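Local coordinates for glycosylation Associate Protein 1 (Streptococcus agalactiae serotype V, PDB 6OYC), which probably acts in the Gap123 complex, where it would help the glycosylation and export of surface adhesins through the accessory Sec system, at residues A[29-34]-A[304-309]; A[405-410]-A[418-423]; A[437-442]-A[453-458]; A[463-468]-A[473-478]. All blocks are in the same frame, centred on the assembly; numbering follows the deposited sequence.

How the interactions relate
Along the chain the four contacts follow one another in series; only the 29-34 partner of interaction 1 comes from the half of the molecule built on the seven-stranded parallel sheet, and the other segments lie on or after the linker to the six-stranded parallel sheet. Interaction 1 thus joins the two Rossmann-like halves of the GT-B-type fold, while interactions 2 and 4 pack helices on the second sheet's two outermost strands, and interaction 3 joins helix 436-445 to the loop after strand 449-451. Interactions 1, 2 and 3 meet around Tyr437, whose OH probably bonds to Asp304; interactions 3 and 4, centres about 14 Å apart, share a probable Phe457-Asn463 bond. Interactions 1 and 4, centres about 26 Å apart, do not touch.

Interaction 1: residues A[29-34]-A[304-309]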
# COMPACT_ATOMS: atom_id res chain seq x y z
N VAL A 29 -2.91 3.03 0.47
CA VAL A 29 -1.49 2.97 0.77
C VAL A 29 -1.06 1.51 0.67
O VAL A 29 -1.70 0.62 1.25
CB VAL A 29 -1.19 3.54 2.17
CG1 VAL A 29 0.31 3.42 2.52
CG2 VAL A 29 -1.64 4.98 2.24
N GLY A 30 0.01 1.25 -0.07
CA GLY A 30 0.50 -0.11 -0.17
C GLY A 30 1.04 -0.46 -1.53
O GLY A 30 1.62 0.39 -2.21
N PHE A 31 0.83 -1.72 -1.93
CA PHE A 31 1.39 -2.27 -3.16
C PHE A 31 1.14 -1.34 -4.35
O PHE A 31 0.01 -0.89 -4.56
CB PHE A 31 0.79 -3.65 -3.42
CG PHE A 31 1.26 -4.29 -4.69
CD1 PHE A 31 2.44 -5.02 -4.71
CD2 PHE A 31 0.55 -4.12 -5.87
CE1 PHE A 31 2.90 -5.59 -5.89
CE2 PHE A 31 1.00 -4.69 -7.05
CZ PHE A 31 2.18 -5.43 -7.06
N ASP A 32 2.18 -1.03 -5.12
CA ASP A 32 1.98 -0.13 -6.25
C ASP A 32 2.96 -0.48 -7.37
O ASP A 32 3.67 -1.49 -7.30
CB ASP A 32 2.09 1.33 -5.82
CG ASP A 32 3.52 1.76 -5.51
OD1 ASP A 32 4.46 0.94 -5.60
OD2 ASP A 32 3.71 2.94 -5.15
N ASP A 33 3.03 0.39 -8.38
CA ASP A 33 3.83 0.13 -9.57
C ASP A 33 5.32 0.00 -9.24
O ASP A 33 6.02 -0.81 -9.87
CB ASP A 33 3.57 1.21 -10.63
CG ASP A 33 3.76 2.64 -10.09
OD1 ASP A 33 3.43 2.89 -8.90
OD2 ASP A 33 4.24 3.51 -10.87
N THR A 34 5.82 0.77 -8.28
CA THR A 34 7.24 0.66 -7.96
C THR A 34 7.57 -0.71 -7.40
O THR A 34 8.59 -1.32 -7.78
CB THR A 34 7.65 1.75 -6.98
OG1 THR A 34 7.32 3.03 -7.52
CG2 THR A 34 9.16 1.68 -6.70
N ASP A 304 1.24 -9.06 -8.17
CA ASP A 304 1.85 -9.14 -6.84
C ASP A 304 2.16 -10.61 -6.57
O ASP A 304 1.27 -11.37 -6.19
CB ASP A 304 0.93 -8.57 -5.76
CG ASP A 304 1.53 -8.69 -4.35
OD1 ASP A 304 2.70 -9.12 -4.20
OD2 ASP A 304 0.82 -8.35 -3.38
N THR A 305 3.42 -10.99 -6.71
CA THR A 305 3.77 -12.41 -6.67
C THR A 305 3.91 -12.96 -5.26
O THR A 305 4.25 -14.14 -5.11
CB THR A 305 5.06 -12.65 -7.45
OG1 THR A 305 6.03 -11.67 -7.05
CG2 THR A 305 4.79 -12.52 -8.98
N ARG A 306 3.67 -12.17 -4.21
CA ARG A 306 3.53 -12.76 -2.88
C ARG A 306 2.33 -13.69 -2.77
O ARG A 306 2.24 -14.44 -1.80
CB ARG A 306 3.41 -11.66 -1.81
CG ARG A 306 4.59 -10.68 -1.73
CD ARG A 306 4.28 -9.49 -0.81
NE ARG A 306 3.19 -8.66 -1.30
CZ ARG A 306 2.56 -7.74 -0.58
NH1 ARG A 306 2.93 -7.52 0.67
NH2 ARG A 306 1.55 -7.04 -1.10
N LEU A 307 1.38 -13.62 -3.70
CA LEU A 307 0.20 -14.49 -3.64
C LEU A 307 0.58 -15.93 -3.98
O LEU A 307 1.35 -16.18 -4.92
CB LEU A 307 -0.88 -14.00 -4.61
CG LEU A 307 -1.85 -12.87 -4.22
CD1 LEU A 307 -2.80 -13.29 -3.08
CD2 LEU A 307 -1.09 -11.58 -3.88
N ALA A 308 0.04 -16.88 -3.22
CA ALA A 308 0.17 -18.28 -3.58
C ALA A 308 -0.81 -18.64 -4.69
O ALA A 308 -1.90 -18.08 -4.79
CB ALA A 308 -0.08 -19.18 -2.37
N LEU A 309 -0.39 -19.56 -5.56
CA LEU A 309 -1.21 -19.99 -6.68
C LEU A 309 -1.74 -21.40 -6.44
O LEU A 309 -0.96 -22.32 -6.15
CB LEU A 309 -0.41 -19.98 -7.98
CG LEU A 309 -0.05 -18.62 -8.58
CD1 LEU A 309 1.44 -18.39 -8.52
CD2 LEU A 309 -0.54 -18.56 -10.02
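Phe31 and Asp304 stack across the contact, the carboxylate plane of Asp304 only 13° from that of the phenyl ring. Asp304 CB rests over one face, displaced toward the rim, and makes a CH-pi contact 3.8 Å from the centroid of the Phe31 ring; its closest ring carbons include Phe31 CE1, 3.6 Å from Asp304 CB. Both side chains set their CG anti to the backbone N (chi1 178° in each), which brings ring and carboxylate together. Arg306 touches more lightly, with NH2 4.2 Å from Phe31 CB, and chiefly fixes the acid. It grips the carboxylate side-on: NE reaches the syn side of Asp304 OD1 at 3.0 Å, nearly straight, and NH2 forms a salt bridge to Asp304 OD2 at 2.7 Å. Asp304 OD1 also accepts from the backbone N of Arg306, which lies above the carboxylate plane, an Asx turn inside the type I turn from Asp304 to Leu307. Tyr437 OH bonds to Asp304 OD2, so both oxygens are held and rotation of the group is restricted. Glu414 ties the two segments further, pairing with Arg306 NH2 and accepting from Phe31 N. Residues 29-34 lead into helix 33-43 beside the seven-stranded sheet, whereas 304-309 belong to the loop between strands 297-299 and 318-323, backed by helix 436-445, consistent with a position where the two halves of the GT-B-type fold meet.

Interaction 2: residues A[405-410]-A[418-423]; sequences RLSFTH and INRLEY
Arg420 reaches out from its helix toward Thr409 and Ser407, and the two ends of this thin contact differ. The better covered part is the Thr409 methyl: CG2 lies 4.1 Å from Arg420 NE and approaches the guanidinium obliquely, threonine and arginine meeting head-on from strand and helix. Ser407 forms the looser rim. Its OG stands at the edge of the guanidinium, near its plane, 3.6 Å from Arg420 NH2, too far to count as a hydrogen bond. A bend at chi2 (71°) sends the arginine chain obliquely back along strand 406-409, from beside Thr409 toward Ser407, so that one side chain serves both ends of the contact. The arginine's strong polar partner is on a different strand, since NH1 forms a salt bridge with Glu319, with a weak bond to Thr352 beside it. Strand 406-409 is an outermost strand of the six-stranded parallel sheet, and helix 414-420 begins the return that leads to strand 426-428, beyond strands 349-354 and 318-323: a beta-alpha-beta crossover of the Rossmann-like second half. Ser407 and Thr409 point toward the helix, while Phe408 between them points away, to the other face of the sheet. Backbone bonds from Ser407 to Val351 and Phe353, and from Thr409 to Phe353, hold the strand in place, whereas the three residues of the contact itself stay partly exposed to solvent.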
# COMPACT_ATOMS: atom_id res chain seq x y z
N ARG A 405 -21.49 -22.06 8.03
CA ARG A 405 -20.63 -21.91 6.86
C ARG A 405 -20.51 -20.46 6.42
O ARG A 405 -20.04 -20.20 5.30
CB ARG A 405 -21.16 -22.78 5.72
CG ARG A 405 -21.74 -24.09 6.20
CD ARG A 405 -21.22 -25.28 5.41
NE ARG A 405 -21.58 -25.22 4.00
CZ ARG A 405 -22.76 -25.57 3.49
NH1 ARG A 405 -23.73 -26.02 4.28
NH2 ARG A 405 -22.97 -25.46 2.17
N LEU A 406 -20.92 -19.51 7.26
CA LEU A 406 -20.75 -18.09 7.00
C LEU A 406 -19.80 -17.49 8.03
O LEU A 406 -19.89 -17.80 9.22
CB LEU A 406 -22.08 -17.34 7.08
CG LEU A 406 -23.19 -17.77 6.14
CD1 LEU A 406 -24.42 -16.87 6.32
CD2 LEU A 406 -22.67 -17.73 4.72
N SER A 407 -18.92 -16.60 7.57
CA SER A 407 -18.14 -15.79 8.48
C SER A 407 -17.99 -14.38 7.92
O SER A 407 -18.29 -14.10 6.75
CB SER A 407 -16.75 -16.41 8.76
OG SER A 407 -16.07 -16.70 7.56
N PHE A 408 -17.52 -13.50 8.79
CA PHE A 408 -17.30 -12.10 8.46
C PHE A 408 -15.91 -11.74 8.94
O PHE A 408 -15.56 -11.99 10.10
CB PHE A 408 -18.36 -11.22 9.12
CG PHE A 408 -18.21 -9.76 8.84
CD1 PHE A 408 -17.40 -8.95 9.65
CD2 PHE A 408 -18.89 -9.17 7.78
CE1 PHE A 408 -17.26 -7.59 9.38
CE2 PHE A 408 -18.76 -7.82 7.52
CZ PHE A 408 -17.95 -7.03 8.32
N THR A 409 -15.09 -11.17 8.05
CA THR A 409 -13.74 -10.78 8.43
C THR A 409 -13.41 -9.41 7.86
O THR A 409 -13.97 -8.97 6.85
CB THR A 409 -12.69 -11.80 7.97
OG1 THR A 409 -11.42 -11.44 8.52
CG2 THR A 409 -12.53 -11.80 6.47
N HIS A 410 -12.45 -8.75 8.52
CA HIS A 410 -11.96 -7.43 8.13
C HIS A 410 -10.44 -7.48 8.08
O HIS A 410 -9.76 -7.21 9.08
CB HIS A 410 -12.44 -6.36 9.11
CG HIS A 410 -11.73 -5.04 8.94
ND1 HIS A 410 -11.66 -4.38 7.73
CD2 HIS A 410 -11.04 -4.29 9.83
CE1 HIS A 410 -10.96 -3.27 7.88
NE2 HIS A 410 -10.58 -3.19 9.15
N ILE A 418 -3.57 -11.73 1.77
CA ILE A 418 -2.76 -12.78 1.17
C ILE A 418 -2.97 -14.08 1.93
O ILE A 418 -3.16 -15.14 1.32
CB ILE A 418 -1.28 -12.36 1.15
CG1 ILE A 418 -1.07 -11.21 0.16
CG2 ILE A 418 -0.42 -13.55 0.80
CD1 ILE A 418 0.32 -10.53 0.25
N ASN A 419 -2.97 -14.02 3.26
CA ASN A 419 -3.20 -15.23 4.03
C ASN A 419 -4.62 -15.73 3.85
O ASN A 419 -4.85 -16.93 3.68
CB ASN A 419 -2.87 -15.00 5.50
CG ASN A 419 -1.41 -15.19 5.79
OD1 ASN A 419 -0.96 -16.29 6.11
ND2 ASN A 419 -0.63 -14.13 5.63
N ARG A 420 -5.59 -14.81 3.83
CA ARG A 420 -6.98 -15.24 3.75
C ARG A 420 -7.29 -15.88 2.39
O ARG A 420 -8.14 -16.77 2.30
CB ARG A 420 -7.91 -14.07 4.10
CG ARG A 420 -9.31 -14.50 4.67
CD ARG A 420 -9.20 -15.10 6.12
NE ARG A 420 -10.46 -15.28 6.87
CZ ARG A 420 -11.49 -16.06 6.52
NH1 ARG A 420 -11.49 -16.78 5.39
NH2 ARG A 420 -12.57 -16.12 7.31
N LEU A 421 -6.56 -15.51 1.34
CA LEU A 421 -6.80 -16.01 -0.01
C LEU A 421 -6.04 -17.30 -0.31
O LEU A 421 -6.22 -17.85 -1.40
CB LEU A 421 -6.41 -14.95 -1.04
CG LEU A 421 -7.42 -13.81 -1.15
CD1 LEU A 421 -6.86 -12.67 -2.02
CD2 LEU A 421 -8.75 -14.31 -1.70
N GLU A 422 -5.22 -17.77 0.62
CA GLU A 422 -4.34 -18.91 0.35
C GLU A 422 -5.12 -20.10 -0.21
O GLU A 422 -4.74 -20.69 -1.22
CB GLU A 422 -3.59 -19.31 1.62
CG GLU A 422 -2.42 -20.24 1.37
CD GLU A 422 -1.78 -20.74 2.65
OE1 GLU A 422 -2.27 -20.36 3.74
OE2 GLU A 422 -0.79 -21.50 2.56
N TYR A 423 -6.21 -20.46 0.46
CA TYR A 423 -6.98 -21.64 0.09
C TYR A 423 -8.33 -21.29 -0.52
O TYR A 423 -9.20 -22.16 -0.62
CB TYR A 423 -7.15 -22.56 1.31
CG TYR A 423 -5.83 -23.10 1.85
CD1 TYR A 423 -5.15 -24.12 1.19
CD2 TYR A 423 -5.27 -22.58 3.02
CE1 TYR A 423 -3.94 -24.61 1.67
CE2 TYR A 423 -4.06 -23.06 3.51
CZ TYR A 423 -3.40 -24.07 2.83
OH TYR A 423 -2.20 -24.55 3.32

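Interaction 3: residues A[437-442]-A[453-458]; sequences YTQIAG and ILTEFV
Gln439 lies across Phe457 and ends against Thr455. Its CB sits over the centre of one face of the Phe457 ring, 3.8 Å from the centroid and 13° off the ring normal, a CH-pi contact. From there the chain runs on extended (chi2 180°) along the ring toward its rim, where Gln439 CD comes 3.7 Å from Phe457 CD2. The terminal amide is turned 40° from the ring plane. Of its two ends, OE1 lies 3.8 Å from Phe457 CE2, while NE2 stays near the ring rim, 3.6 Å from Phe457 CD2, and also meets the Thr455 methyl, with Gln439 NE2 to Thr455 CG2 at 3.3 Å. NE2 also gives a hydrogen bond to a water at 2.6 Å, and that water accepts from Thr455 OG1 as well, bridging helix and loop. Helix 436-445 follows strand 426-428 and precedes strand 449-451, a beta-alpha-beta unit of the Rossmann-like second half, and residues 453-458 form the loop that leaves strand 449-451. An ST turn shapes this loop: Thr455 OG1 accepts from Phe457 N at 3.2 Å, so one hydroxyl serves both the turn and the water. Ile440 adds an apolar contact, its CG1 approaching the ring obliquely, 3.8 Å from Phe457 CE1. In the same loop Glu456 reaches away from the helix to accept from the backbone N of Leu283 and of Asp284, at the start of helix 283-292.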
# COMPACT_ATOMS: atom_id res chain seq x y z
N TYR A 437 -6.96 -3.90 -5.05
CA TYR A 437 -5.98 -4.87 -4.59
C TYR A 437 -6.52 -6.29 -4.70
O TYR A 437 -5.79 -7.22 -5.05
CB TYR A 437 -5.53 -4.57 -3.16
CG TYR A 437 -4.44 -5.57 -2.80
CD1 TYR A 437 -3.19 -5.48 -3.39
CD2 TYR A 437 -4.69 -6.65 -1.96
CE1 TYR A 437 -2.18 -6.42 -3.11
CE2 TYR A 437 -3.68 -7.60 -1.68
CZ TYR A 437 -2.44 -7.47 -2.26
OH TYR A 437 -1.44 -8.40 -2.01
N THR A 438 -7.81 -6.47 -4.41
CA THR A 438 -8.45 -7.78 -4.56
C THR A 438 -8.36 -8.28 -6.00
O THR A 438 -8.11 -9.46 -6.24
CB THR A 438 -9.90 -7.71 -4.09
OG1 THR A 438 -9.93 -7.30 -2.72
CG2 THR A 438 -10.59 -9.07 -4.21
N GLN A 439 -8.58 -7.38 -6.97
CA GLN A 439 -8.43 -7.77 -8.38
C GLN A 439 -7.00 -8.21 -8.67
O GLN A 439 -6.77 -9.23 -9.33
CB GLN A 439 -8.82 -6.61 -9.29
CG GLN A 439 -10.27 -6.23 -9.21
CD GLN A 439 -10.59 -5.08 -10.14
OE1 GLN A 439 -10.16 -3.93 -9.91
NE2 GLN A 439 -11.32 -5.38 -11.20
N ILE A 440 -6.01 -7.43 -8.20
CA ILE A 440 -4.60 -7.79 -8.39
C ILE A 440 -4.31 -9.15 -7.77
O ILE A 440 -3.62 -9.98 -8.36
CB ILE A 440 -3.68 -6.71 -7.81
CG1 ILE A 440 -3.70 -5.45 -8.68
CG2 ILE A 440 -2.26 -7.24 -7.65
CD1 ILE A 440 -3.33 -4.20 -7.91
N ALA A 441 -4.81 -9.37 -6.55
CA ALA A 441 -4.61 -10.66 -5.90
C ALA A 441 -5.23 -11.79 -6.72
O ALA A 441 -4.67 -12.89 -6.79
CB ALA A 441 -5.19 -10.61 -4.48
N GLY A 442 -6.36 -11.52 -7.36
CA GLY A 442 -7.01 -12.49 -8.23
C GLY A 442 -6.15 -12.94 -9.39
O GLY A 442 -5.88 -14.14 -9.52
N ILE A 453 -19.18 -5.98 -13.75
CA ILE A 453 -18.72 -5.02 -14.73
C ILE A 453 -17.49 -5.58 -15.43
O ILE A 453 -16.81 -6.47 -14.91
CB ILE A 453 -18.37 -3.66 -14.09
CG1 ILE A 453 -17.04 -3.77 -13.34
CG2 ILE A 453 -19.47 -3.22 -13.14
CD1 ILE A 453 -16.63 -2.51 -12.62
N LEU A 454 -17.23 -5.06 -16.62
CA LEU A 454 -15.99 -5.38 -17.31
C LEU A 454 -14.84 -4.63 -16.67
O LEU A 454 -14.96 -3.46 -16.31
CB LEU A 454 -16.09 -5.03 -18.79
CG LEU A 454 -14.94 -5.46 -19.71
CD1 LEU A 454 -13.79 -4.41 -19.78
CD2 LEU A 454 -14.41 -6.85 -19.32
N THR A 455 -13.72 -5.32 -16.54
CA THR A 455 -12.49 -4.77 -15.99
C THR A 455 -11.36 -5.26 -16.86
O THR A 455 -11.50 -6.24 -17.60
CB THR A 455 -12.27 -5.21 -14.52
OG1 THR A 455 -12.01 -6.62 -14.48
CG2 THR A 455 -13.51 -4.91 -13.66
N GLU A 456 -10.21 -4.60 -16.76
CA GLU A 456 -9.07 -5.14 -17.48
C GLU A 456 -8.51 -6.40 -16.83
O GLU A 456 -7.65 -7.05 -17.42
CB GLU A 456 -7.99 -4.07 -17.59
CG GLU A 456 -8.47 -2.76 -18.21
CD GLU A 456 -7.31 -1.94 -18.76
OE1 GLU A 456 -6.15 -2.32 -18.47
OE2 GLU A 456 -7.56 -0.94 -19.47
N PHE A 457 -8.99 -6.76 -15.64
CA PHE A 457 -8.42 -7.87 -14.89
C PHE A 457 -9.02 -9.22 -15.24
O PHE A 457 -8.38 -10.25 -14.99
CB PHE A 457 -8.61 -7.65 -13.38
CG PHE A 457 -7.73 -6.58 -12.84
CD1 PHE A 457 -6.45 -6.90 -12.37
CD2 PHE A 457 -8.14 -5.26 -12.84
CE1 PHE A 457 -5.63 -5.91 -11.88
CE2 PHE A 457 -7.32 -4.27 -12.36
CZ PHE A 457 -6.07 -4.60 -11.88
N VAL A 458 -10.24 -9.25 -15.76
CA VAL A 458 -10.98 -10.49 -15.93
C VAL A 458 -11.37 -10.62 -17.40
O VAL A 458 -11.91 -9.67 -17.98
CB VAL A 458 -12.23 -10.54 -15.04
CG1 VAL A 458 -13.14 -11.70 -15.45
CG2 VAL A 458 -11.84 -10.64 -13.57
O HOH W 1 -11.94 -7.91 -11.63

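Interaction 4: residues A[463-468]-A[473-478]; sequences NGYIIE and LEKAIP
Tyr465 OH is met by the methylenes of Lys475: the hydroxyl oxygen lies 3.5 Å from Lys475 CE and 3.6 Å from Lys475 CD, a van der Waals contact in which the lysine, fully extended, passes across the end of the phenol at about a right angle. Behind it the ring turns one face to Ala476, whose CA stands over its centre and whose CB is 3.5 Å from Tyr465 CD1. The same alanine methyl meets Ile467 as well, 3.7 Å from Ile467 CG2, so it is wedged between two side chains that the extended backbone turns to one side, while Ile466 between them points away. Ile467 CD1, at the end of a stretched-out branch (chi2 174°), reaches Leu473, 3.9 Å from Leu473 CD2. Tyr465 also meets His460 edge-to-face. Strand 464-466 is an outermost strand of the six-stranded parallel sheet, bonded through its backbone to strand 449-451, and a short connection returns the chain as helix 473-481. Leu473 and Ala476 reach Ile450, while Leu473 and Ile477 continue to Ile428, and helix 329-344 flanks the helix with Ser338, Leu339 and Val342.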
# COMPACT_ATOMS: atom_id res chain seq x y z
N ASN A 463 -10.89 -16.47 -16.70
CA ASN A 463 -10.40 -16.39 -15.33
C ASN A 463 -11.43 -15.70 -14.45
O ASN A 463 -11.08 -15.16 -13.39
CB ASN A 463 -9.05 -15.65 -15.26
CG ASN A 463 -9.16 -14.15 -15.54
OD1 ASN A 463 -9.99 -13.71 -16.35
ND2 ASN A 463 -8.32 -13.37 -14.88
N GLY A 464 -12.68 -15.69 -14.87
CA GLY A 464 -13.72 -15.03 -14.12
C GLY A 464 -15.04 -15.12 -14.85
O GLY A 464 -15.16 -15.76 -15.91
N TYR A 465 -16.04 -14.47 -14.27
CA TYR A 465 -17.40 -14.55 -14.80
C TYR A 465 -18.10 -13.24 -14.48
O TYR A 465 -18.16 -12.83 -13.32
CB TYR A 465 -18.15 -15.74 -14.20
CG TYR A 465 -19.39 -16.14 -14.96
CD1 TYR A 465 -20.58 -15.41 -14.84
CD2 TYR A 465 -19.40 -17.27 -15.79
CE1 TYR A 465 -21.73 -15.79 -15.52
CE2 TYR A 465 -20.55 -17.66 -16.48
CZ TYR A 465 -21.71 -16.91 -16.34
OH TYR A 465 -22.85 -17.28 -17.02
N ILE A 466 -18.62 -12.60 -15.52
CA ILE A 466 -19.33 -11.33 -15.38
C ILE A 466 -20.83 -11.62 -15.40
O ILE A 466 -21.37 -12.12 -16.40
CB ILE A 466 -18.94 -10.35 -16.50
CG1 ILE A 466 -17.41 -10.20 -16.54
CG2 ILE A 466 -19.59 -9.01 -16.27
CD1 ILE A 466 -16.94 -9.17 -17.56
N ILE A 467 -21.50 -11.33 -14.29
CA ILE A 467 -22.94 -11.54 -14.17
C ILE A 467 -23.66 -10.24 -14.51
O ILE A 467 -23.21 -9.14 -14.15
CB ILE A 467 -23.33 -12.06 -12.77
CG1 ILE A 467 -22.95 -11.06 -11.69
CG2 ILE A 467 -22.64 -13.39 -12.48
CD1 ILE A 467 -23.44 -11.45 -10.32
N GLU A 468 -24.78 -10.37 -15.23
CA GLU A 468 -25.62 -9.22 -15.55
C GLU A 468 -26.56 -8.88 -14.41
O GLU A 468 -26.95 -7.72 -14.27
CB GLU A 468 -26.43 -9.49 -16.82
CG GLU A 468 -25.59 -9.58 -18.10
CD GLU A 468 -26.02 -10.74 -19.01
OE1 GLU A 468 -25.68 -10.71 -20.21
OE2 GLU A 468 -26.69 -11.68 -18.51
N LEU A 473 -25.48 -15.19 -9.94
CA LEU A 473 -24.59 -15.92 -9.03
C LEU A 473 -24.96 -17.39 -8.94
O LEU A 473 -24.08 -18.25 -8.77
CB LEU A 473 -24.64 -15.32 -7.63
CG LEU A 473 -23.90 -14.00 -7.37
CD1 LEU A 473 -24.17 -13.52 -5.94
CD2 LEU A 473 -22.41 -14.13 -7.68
N GLU A 474 -26.27 -17.70 -9.05
CA GLU A 474 -26.74 -19.08 -8.99
C GLU A 474 -26.23 -19.90 -10.16
O GLU A 474 -26.25 -21.13 -10.09
CB GLU A 474 -28.27 -19.12 -8.93
CG GLU A 474 -28.85 -18.78 -7.57
CD GLU A 474 -30.33 -18.41 -7.65
OE1 GLU A 474 -30.71 -17.31 -7.18
OE2 GLU A 474 -31.11 -19.22 -8.19
N LYS A 475 -25.80 -19.25 -11.24
CA LYS A 475 -25.13 -19.91 -12.35
C LYS A 475 -23.61 -19.79 -12.24
O LYS A 475 -22.89 -20.78 -12.44
CB LYS A 475 -25.60 -19.31 -13.68
CG LYS A 475 -25.03 -19.95 -14.93
CD LYS A 475 -25.65 -19.33 -16.19
CE LYS A 475 -25.07 -19.94 -17.48
NZ LYS A 475 -25.81 -19.50 -18.72
N ALA A 476 -23.12 -18.60 -11.88
CA ALA A 476 -21.69 -18.33 -11.89
C ALA A 476 -20.95 -19.11 -10.79
O ALA A 476 -19.82 -19.56 -11.01
CB ALA A 476 -21.46 -16.83 -11.75
N ILE A 477 -21.55 -19.26 -9.62
CA ILE A 477 -20.86 -19.93 -8.52
C ILE A 477 -20.67 -21.41 -8.85
O ILE A 477 -19.55 -21.91 -8.71
CB ILE A 477 -21.59 -19.72 -7.18
CG1 ILE A 477 -21.53 -18.24 -6.77
CG2 ILE A 477 -20.97 -20.57 -6.10
CD1 ILE A 477 -22.25 -17.93 -5.46
N PRO A 478 -21.70 -22.14 -9.31
CA PRO A 478 -21.45 -23.54 -9.72
C PRO A 478 -20.47 -23.66 -10.86
O PRO A 478 -19.68 -24.61 -10.89
CB PRO A 478 -22.84 -24.04 -10.11
CG PRO A 478 -23.77 -23.21 -9.30
CD PRO A 478 -23.14 -21.84 -9.29